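Long-range contacts in L-talarate/galactarate dehydratase (Salmonella typhimurium, PDB 2PP0), which catalyses the magnesium-dependent dehydration of L-talarate and galactarate to 5-keto-4-deoxy-D-glucarate, and also epimerises L-talarate to galactarate: residues T42-A47 / F171-L176; D46-T51 / D226-W231; I194-G199 / R208-V213. All coordinates share one frame; numbering follows the deposited sequence.

Contact 1. Residues T42-A47 / F171-L176; sequences TPVSDA and FLHTPL
The imidazole of H173 lies against the chain from T42 to S45, and can be followed from the root outward. CB starts beside S45, whose OG stands 3.3 Å away. CG sits between the backbone N and the carbonyl carbon (chi1 60°), which sets it on the side of the 42-45 chain. CD2 then comes edge-on to the S45 amide, 3.1 Å from its N, while NE2 passes V44 CA at 3.6 Å. CE1 reaches CG2 of T42; the T42 hydroxyl instead bonds to D8 of the second subunit. ND1, like the rest of the ring, lies under the carbonyl oxygen of P43, which stands over the centre of one face. A flat, polarisable ring suits this place because it can lie against a peptide chain.

V44 CG1, anti to its backbone N, presses on one face of F171 as a CH-pi contact, 3.5 Å from the ring centroid and 18° off the normal; the branched valine offers a methyl without a flexible stem. D46 CB and S45 O lie at the edge of the same ring, which also packs on the catalytic K197. L172 N gives S45 O a weak hydrogen bond of 3.3 Å, bent to 124°, and L172 CD1 covers the helix start, 3.3 Å from A47 N. A type I turn from F171 to T174 brings all three side chains to bear.

Strand 43-44 and the start of helix 47-50, with the substrate-binding D46 and A47, thus meet the loop after barrel strand 161-166. The P43 oxygen over the imidazole would be expected to favour an electron-poor ring. With just one weak bond across it, the join depends mainly on apolar contact and ring faces.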
# COMPACT_ATOMS: atom_id res chain seq x y z
N THR B 42 -13.34 35.27 -12.74
CA THR B 42 -13.95 34.91 -14.01
C THR B 42 -14.79 33.65 -13.79
O THR B 42 -14.24 32.55 -13.68
CB THR B 42 -12.89 34.61 -15.09
OG1 THR B 42 -12.13 35.80 -15.35
CG2 THR B 42 -13.55 34.14 -16.38
N PRO B 43 -16.13 33.80 -13.72
CA PRO B 43 -17.03 32.66 -13.51
C PRO B 43 -16.70 31.50 -14.44
O PRO B 43 -16.55 31.69 -15.65
CB PRO B 43 -18.41 33.25 -13.78
CG PRO B 43 -18.24 34.67 -13.30
CD PRO B 43 -16.89 35.05 -13.87
N VAL B 44 -16.59 30.31 -13.87
CA VAL B 44 -16.26 29.12 -14.64
C VAL B 44 -17.46 28.21 -14.84
O VAL B 44 -18.20 27.91 -13.90
CB VAL B 44 -15.16 28.30 -13.93
CG1 VAL B 44 -14.83 27.07 -14.75
CG2 VAL B 44 -13.92 29.17 -13.72
N SER B 45 -17.66 27.77 -16.08
CA SER B 45 -18.77 26.89 -16.37
C SER B 45 -18.42 25.84 -17.43
O SER B 45 -17.85 26.16 -18.47
CB SER B 45 -19.99 27.71 -16.82
OG SER B 45 -19.74 28.43 -18.01
N ASP B 46 -18.74 24.59 -17.12
CA ASP B 46 -18.52 23.48 -18.04
C ASP B 46 -19.89 23.09 -18.58
O ASP B 46 -20.84 23.87 -18.48
CB ASP B 46 -17.85 22.29 -17.33
CG ASP B 46 -18.53 21.93 -16.01
OD1 ASP B 46 -19.78 21.99 -15.92
OD2 ASP B 46 -17.82 21.57 -15.06
N ALA B 47 -20.01 21.89 -19.14
CA ALA B 47 -21.29 21.45 -19.68
C ALA B 47 -22.41 21.36 -18.64
O ALA B 47 -23.59 21.45 -18.98
CB ALA B 47 -21.13 20.10 -20.37
N PHE B 171 -12.43 25.78 -20.98
CA PHE B 171 -13.81 25.77 -20.49
C PHE B 171 -14.83 26.34 -21.48
O PHE B 171 -14.47 27.10 -22.39
CB PHE B 171 -13.89 26.51 -19.15
CG PHE B 171 -13.50 25.66 -17.97
CD1 PHE B 171 -14.46 24.89 -17.31
CD2 PHE B 171 -12.19 25.64 -17.50
CE1 PHE B 171 -14.12 24.10 -16.21
CE2 PHE B 171 -11.83 24.85 -16.39
CZ PHE B 171 -12.80 24.08 -15.75
N LEU B 172 -16.10 25.98 -21.28
CA LEU B 172 -17.20 26.40 -22.16
C LEU B 172 -17.68 27.85 -22.13
O LEU B 172 -18.46 28.26 -22.99
CB LEU B 172 -18.40 25.47 -21.94
CG LEU B 172 -18.30 24.10 -22.63
CD1 LEU B 172 -19.38 23.18 -22.11
CD2 LEU B 172 -18.41 24.28 -24.15
N HIS B 173 -17.23 28.63 -21.15
CA HIS B 173 -17.63 30.03 -21.07
C HIS B 173 -16.61 30.86 -21.84
O HIS B 173 -16.74 32.08 -21.97
CB HIS B 173 -17.68 30.48 -19.62
CG HIS B 173 -16.37 30.36 -18.90
ND1 HIS B 173 -15.35 31.27 -19.06
CD2 HIS B 173 -15.91 29.41 -18.06
CE1 HIS B 173 -14.31 30.88 -18.35
NE2 HIS B 173 -14.62 29.76 -17.73
N THR B 174 -15.59 30.19 -22.36
CA THR B 174 -14.52 30.83 -23.11
C THR B 174 -14.74 30.77 -24.62
O THR B 174 -14.84 29.68 -25.20
CB THR B 174 -13.16 30.16 -22.77
OG1 THR B 174 -12.95 30.19 -21.35
CG2 THR B 174 -12.01 30.88 -23.47
N PRO B 175 -14.82 31.94 -25.29
CA PRO B 175 -15.03 31.96 -26.74
C PRO B 175 -13.90 31.20 -27.44
O PRO B 175 -12.78 31.13 -26.92
CB PRO B 175 -15.02 33.45 -27.07
CG PRO B 175 -15.53 34.08 -25.81
CD PRO B 175 -14.79 33.30 -24.74
N LEU B 176 -14.19 30.66 -28.62
CA LEU B 176 -13.20 29.89 -29.37
C LEU B 176 -11.84 30.58 -29.57
O LEU B 176 -10.80 29.97 -29.34
CB LEU B 176 -13.77 29.49 -30.73
CG LEU B 176 -12.83 28.68 -31.64
CD1 LEU B 176 -12.31 27.47 -30.88
CD2 LEU B 176 -13.58 28.25 -32.89

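Contact 2. Residues D46-T51 / D226-W231; sequences DAKVLT and DANQQW. With GOL (glycerol), chain E.
D46 and N228 stack beside each other at the substrate site, carboxylate and amide planes 29° apart. Beside the pair, a glycerol, probably from the crystallisation liquor, places O3 2.8 Å from D46 OD2 and 3.0 Å from N228 OD1; its single proton can serve only one of them at a time, and which is unsettled. N228 ND2 adds a weak bond to O3. The same glycerol is held by K82, K197 and H328.

Behind this first shell, water 1 accepts from A47 N and from N228 ND2, each at 2.8 Å, joining the helix start to the amide. K48 forms a salt bridge with the D46 carboxylate: bends at chi3 (-79°) and chi4 (66°) curl the chain back, and NZ takes the syn lone pairs of both oxygens, 2.7 Å from OD2. The amide N of K48 reaches OD1 on its anti side, tilted out of the carboxylate plane, an N-cap bond, and NZ also bonds to Q54. At the end of strand 223-226, D226 OD1 accepts from N228 N in an Asx turn, leading into the type I' turn that carries N228. Farther out, the small A47 CB lets Q230 CG approach to 3.3 Å, and T51 OG1 donates back to A47 O.

D46, A47, K48 and N228 all bind substrate, and D226 is a magnesium ligand. A carboxylate beside an amide, both held in orientation, offers acceptors and a donor, consistent with binding a hydroxyl of the substrate.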
# COMPACT_ATOMS: atom_id res chain seq x y z
N ASP B 46 -18.74 24.59 -17.12
CA ASP B 46 -18.52 23.48 -18.04
C ASP B 46 -19.89 23.09 -18.58
O ASP B 46 -20.84 23.87 -18.48
CB ASP B 46 -17.85 22.29 -17.33
CG ASP B 46 -18.53 21.93 -16.01
OD1 ASP B 46 -19.78 21.99 -15.92
OD2 ASP B 46 -17.82 21.57 -15.06
N ALA B 47 -20.01 21.89 -19.14
CA ALA B 47 -21.29 21.45 -19.68
C ALA B 47 -22.41 21.36 -18.64
O ALA B 47 -23.59 21.45 -18.98
CB ALA B 47 -21.13 20.10 -20.37
N LYS B 48 -22.04 21.18 -17.37
CA LYS B 48 -23.03 21.09 -16.30
C LYS B 48 -23.83 22.39 -16.18
O LYS B 48 -24.99 22.38 -15.76
CB LYS B 48 -22.35 20.77 -14.97
CG LYS B 48 -21.70 19.39 -14.93
CD LYS B 48 -21.11 19.08 -13.56
CE LYS B 48 -19.75 19.75 -13.34
NZ LYS B 48 -19.80 21.24 -13.27
N VAL B 49 -23.20 23.50 -16.54
CA VAL B 49 -23.84 24.81 -16.48
C VAL B 49 -24.63 25.07 -17.76
O VAL B 49 -25.76 25.55 -17.70
CB VAL B 49 -22.80 25.94 -16.31
CG1 VAL B 49 -23.50 27.29 -16.27
CG2 VAL B 49 -21.99 25.71 -15.04
N LEU B 50 -24.04 24.76 -18.91
CA LEU B 50 -24.71 24.98 -20.20
C LEU B 50 -25.94 24.11 -20.42
O LEU B 50 -26.75 24.41 -21.30
CB LEU B 50 -23.72 24.77 -21.35
CG LEU B 50 -22.88 26.00 -21.73
CD1 LEU B 50 -21.98 26.39 -20.56
CD2 LEU B 50 -22.05 25.70 -22.97
N THR B 51 -26.09 23.05 -19.64
CA THR B 51 -27.26 22.18 -19.76
C THR B 51 -28.29 22.56 -18.69
O THR B 51 -29.38 21.99 -18.63
CB THR B 51 -26.90 20.69 -19.58
OG1 THR B 51 -26.36 20.48 -18.27
CG2 THR B 51 -25.90 20.25 -20.64
N ASP B 226 -13.66 16.46 -22.32
CA ASP B 226 -14.40 16.17 -21.10
C ASP B 226 -15.86 16.66 -21.24
O ASP B 226 -16.10 17.85 -21.40
CB ASP B 226 -13.71 16.88 -19.93
CG ASP B 226 -14.37 16.62 -18.60
OD1 ASP B 226 -15.37 15.88 -18.55
OD2 ASP B 226 -13.88 17.17 -17.59
N ALA B 227 -16.82 15.73 -21.17
CA ALA B 227 -18.24 16.09 -21.29
C ALA B 227 -18.92 16.34 -19.96
O ALA B 227 -20.08 16.76 -19.92
CB ALA B 227 -18.98 15.00 -22.05
N ASN B 228 -18.21 16.07 -18.87
CA ASN B 228 -18.77 16.27 -17.54
C ASN B 228 -20.17 15.67 -17.35
O ASN B 228 -21.08 16.33 -16.82
CB ASN B 228 -18.78 17.77 -17.19
CG ASN B 228 -17.41 18.27 -16.74
OD1 ASN B 228 -16.99 18.03 -15.60
ND2 ASN B 228 -16.71 18.97 -17.62
N GLN B 229 -20.34 14.43 -17.79
CA GLN B 229 -21.59 13.67 -17.66
C GLN B 229 -22.80 14.18 -18.44
O GLN B 229 -23.90 13.67 -18.25
CB GLN B 229 -22.02 13.61 -16.19
CG GLN B 229 -20.92 13.36 -15.17
CD GLN B 229 -21.46 13.42 -13.75
OE1 GLN B 229 -22.29 12.60 -13.37
NE2 GLN B 229 -21.00 14.39 -12.98
N GLN B 230 -22.61 15.14 -19.34
CA GLN B 230 -23.76 15.71 -20.04
C GLN B 230 -24.36 15.06 -21.28
O GLN B 230 -25.28 15.61 -21.87
CB GLN B 230 -23.49 17.20 -20.31
CG GLN B 230 -23.27 18.02 -19.04
CD GLN B 230 -24.26 17.70 -17.93
OE1 GLN B 230 -23.89 17.15 -16.89
NE2 GLN B 230 -25.53 18.03 -18.15
N TRP B 231 -23.85 13.90 -21.70
CA TRP B 231 -24.46 13.24 -22.85
C TRP B 231 -25.25 12.04 -22.37
O TRP B 231 -24.98 11.50 -21.29
CB TRP B 231 -23.41 12.71 -23.84
CG TRP B 231 -22.64 13.74 -24.57
CD1 TRP B 231 -23.10 14.93 -25.06
CD2 TRP B 231 -21.27 13.65 -24.97
NE1 TRP B 231 -22.10 15.58 -25.75
CE2 TRP B 231 -20.96 14.82 -25.70
CE3 TRP B 231 -20.26 12.69 -24.78
CZ2 TRP B 231 -19.70 15.06 -26.25
CZ3 TRP B 231 -19.00 12.92 -25.32
CH2 TRP B 231 -18.73 14.10 -26.05
C1 GOL E . -14.11 20.98 -11.93
O1 GOL E . -12.95 20.63 -11.19
C2 GOL E . -13.95 20.54 -13.38
O2 GOL E . -14.12 19.12 -13.48
C3 GOL E . -14.99 21.26 -14.24
O3 GOL E . -15.29 20.49 -15.41
O HOH W 1 -17.81 20.25 -19.83

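Contact 3. Residues I194-G199 / R208-V213; sequences IKLKVG and RRLTAV
L196 carries most of the apolar contact by sending one methyl, CD2, onto the backbone of the helix at L210. CG stands anti to the backbone N (chi1 178°), extending the side chain from the strand. CD2 comes down 3.6 Å from L210 CA and 3.9 Å from R209 C, with L210 CB close by. V213 CG2, one turn farther on, borders the same methyl at 4.2 Å. I194, two residues back on the strand, adds a looser touch of its CG2 on V213 CG1. Leucine, isoleucine and valine suit this buried layer, since they fill it without polar atoms to satisfy; L210 also turns to L223 and V225 of the next strand.

The polar link is indirect. Water 2 donates to K197 O and accepts from R209 NH2, 2.7 Å from each, lying at the edge of the guanidinium and in its plane. R209 has a bend at chi3 (69°), which swings NE out of line with the chain. Its NH2 bonds in addition to T174 O, tying the helix to the loop before helix 176-188. Within the helix, R208 O receives both A212 N and T211 OG1, the hydroxyl at 2.7 Å.

The charged groups lie elsewhere. K195 points away from the helix and forms salt bridges with E252 and E348, while K197, the proton acceptor, leads its amine away to D226.

Strand 194-197 and helix segment 208-213 run nearly antiparallel, 163° between directions and 9.6 Å between axes, within a beta-alpha-beta unit completed by strand 223-226. This is the layering of the modified TIM barrel, (beta/alpha)7beta, of the enolase superfamily: aliphatic residues face the surrounding helix, and the alternating lysines form the Lys-x-Lys motif of the mandelate racemase group, directed into the active site.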
# COMPACT_ATOMS: atom_id res chain seq x y z
N ILE B 194 -3.62 19.30 -23.86
CA ILE B 194 -4.75 20.23 -23.77
C ILE B 194 -6.08 19.49 -23.69
O ILE B 194 -6.35 18.62 -24.52
CB ILE B 194 -4.80 21.16 -25.01
CG1 ILE B 194 -3.60 22.09 -25.03
CG2 ILE B 194 -6.12 21.94 -25.02
CD1 ILE B 194 -3.53 23.05 -23.84
N LYS B 195 -6.91 19.83 -22.72
CA LYS B 195 -8.22 19.20 -22.61
C LYS B 195 -9.28 20.25 -22.90
O LYS B 195 -9.23 21.36 -22.37
CB LYS B 195 -8.46 18.60 -21.22
CG LYS B 195 -9.82 17.91 -21.12
CD LYS B 195 -9.98 17.10 -19.84
CE LYS B 195 -10.08 17.97 -18.62
NZ LYS B 195 -10.21 17.12 -17.40
N LEU B 196 -10.23 19.89 -23.75
CA LEU B 196 -11.31 20.80 -24.11
C LEU B 196 -12.62 20.32 -23.50
O LEU B 196 -12.94 19.13 -23.53
CB LEU B 196 -11.45 20.86 -25.64
CG LEU B 196 -12.58 21.75 -26.18
CD1 LEU B 196 -12.32 23.20 -25.80
CD2 LEU B 196 -12.67 21.59 -27.69
N LYS B 197 -13.37 21.25 -22.92
CA LYS B 197 -14.66 20.91 -22.34
C LYS B 197 -15.67 20.80 -23.47
O LYS B 197 -15.76 21.69 -24.32
CB LYS B 197 -15.10 22.00 -21.35
CG LYS B 197 -14.20 22.14 -20.13
CD LYS B 197 -14.23 20.88 -19.28
CE LYS B 197 -13.27 20.98 -18.09
NZ LYS B 197 -13.35 19.78 -17.22
N VAL B 198 -16.41 19.70 -23.50
CA VAL B 198 -17.45 19.49 -24.51
C VAL B 198 -18.72 19.09 -23.77
O VAL B 198 -18.78 19.19 -22.55
CB VAL B 198 -17.07 18.39 -25.53
CG1 VAL B 198 -15.85 18.81 -26.34
CG2 VAL B 198 -16.80 17.07 -24.82
N GLY B 199 -19.74 18.64 -24.50
CA GLY B 199 -20.97 18.22 -23.86
C GLY B 199 -22.09 19.25 -23.77
O GLY B 199 -23.09 19.02 -23.09
N ARG B 208 -17.05 21.80 -33.73
CA ARG B 208 -16.43 22.98 -34.34
C ARG B 208 -15.22 23.43 -33.53
O ARG B 208 -14.13 23.62 -34.07
CB ARG B 208 -17.45 24.11 -34.42
CG ARG B 208 -16.87 25.44 -34.86
CD ARG B 208 -17.94 26.49 -35.03
NE ARG B 208 -17.36 27.78 -35.39
CZ ARG B 208 -16.79 28.61 -34.53
NH1 ARG B 208 -16.71 28.29 -33.24
NH2 ARG B 208 -16.27 29.76 -34.96
N ARG B 209 -15.41 23.60 -32.22
CA ARG B 209 -14.32 24.02 -31.35
C ARG B 209 -13.22 22.97 -31.33
O ARG B 209 -12.03 23.31 -31.42
CB ARG B 209 -14.86 24.28 -29.94
CG ARG B 209 -15.77 25.49 -29.85
CD ARG B 209 -16.76 25.39 -28.70
NE ARG B 209 -16.14 25.49 -27.38
CZ ARG B 209 -15.56 26.58 -26.90
NH1 ARG B 209 -15.49 27.69 -27.64
NH2 ARG B 209 -15.05 26.58 -25.68
N LEU B 210 -13.59 21.70 -31.23
CA LEU B 210 -12.62 20.62 -31.18
C LEU B 210 -11.79 20.55 -32.47
O LEU B 210 -10.58 20.31 -32.42
CB LEU B 210 -13.32 19.27 -30.94
CG LEU B 210 -12.44 18.02 -30.76
CD1 LEU B 210 -11.45 18.24 -29.61
CD2 LEU B 210 -13.31 16.82 -30.47
N THR B 211 -12.44 20.76 -33.61
CA THR B 211 -11.72 20.72 -34.89
C THR B 211 -10.74 21.89 -34.99
O THR B 211 -9.63 21.73 -35.51
CB THR B 211 -12.70 20.79 -36.09
OG1 THR B 211 -13.42 22.03 -36.07
CG2 THR B 211 -13.68 19.63 -36.04
N ALA B 212 -11.15 23.05 -34.49
CA ALA B 212 -10.30 24.23 -34.52
C ALA B 212 -9.08 24.05 -33.62
O ALA B 212 -7.99 24.51 -33.95
CB ALA B 212 -11.10 25.46 -34.08
N VAL B 213 -9.27 23.38 -32.48
CA VAL B 213 -8.18 23.15 -31.54
C VAL B 213 -7.18 22.11 -32.06
O VAL B 213 -5.97 22.30 -31.93
CB VAL B 213 -8.70 22.69 -30.17
CG1 VAL B 213 -7.52 22.37 -29.25
CG2 VAL B 213 -9.56 23.78 -29.55
O HOH W 2 -14.90 24.30 -24.22

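From the N terminus, the chain first reaches 42-51, whose two overlapping segments, sharing D46 and A47, begin contacts 1 and 2. Contact 1 closes a loop of 123 residues, holding much of the N-terminal domain, when the chain arrives at 171-176 after barrel strand 161-166. Contact 3 then opens and closes locally, between strand 194-197 and the helix that follows. Contact 2 closes last, at 226-231, so its long loop encloses contact 3 entirely. Contacts 1 and 2 thereby fasten one short piece of chain to the loops that follow two barrel strands, and touch where L172 packs on L50. Contact 3 adjoins this region through V198 O, against A47 CB, and G199 O, against Q230 CB.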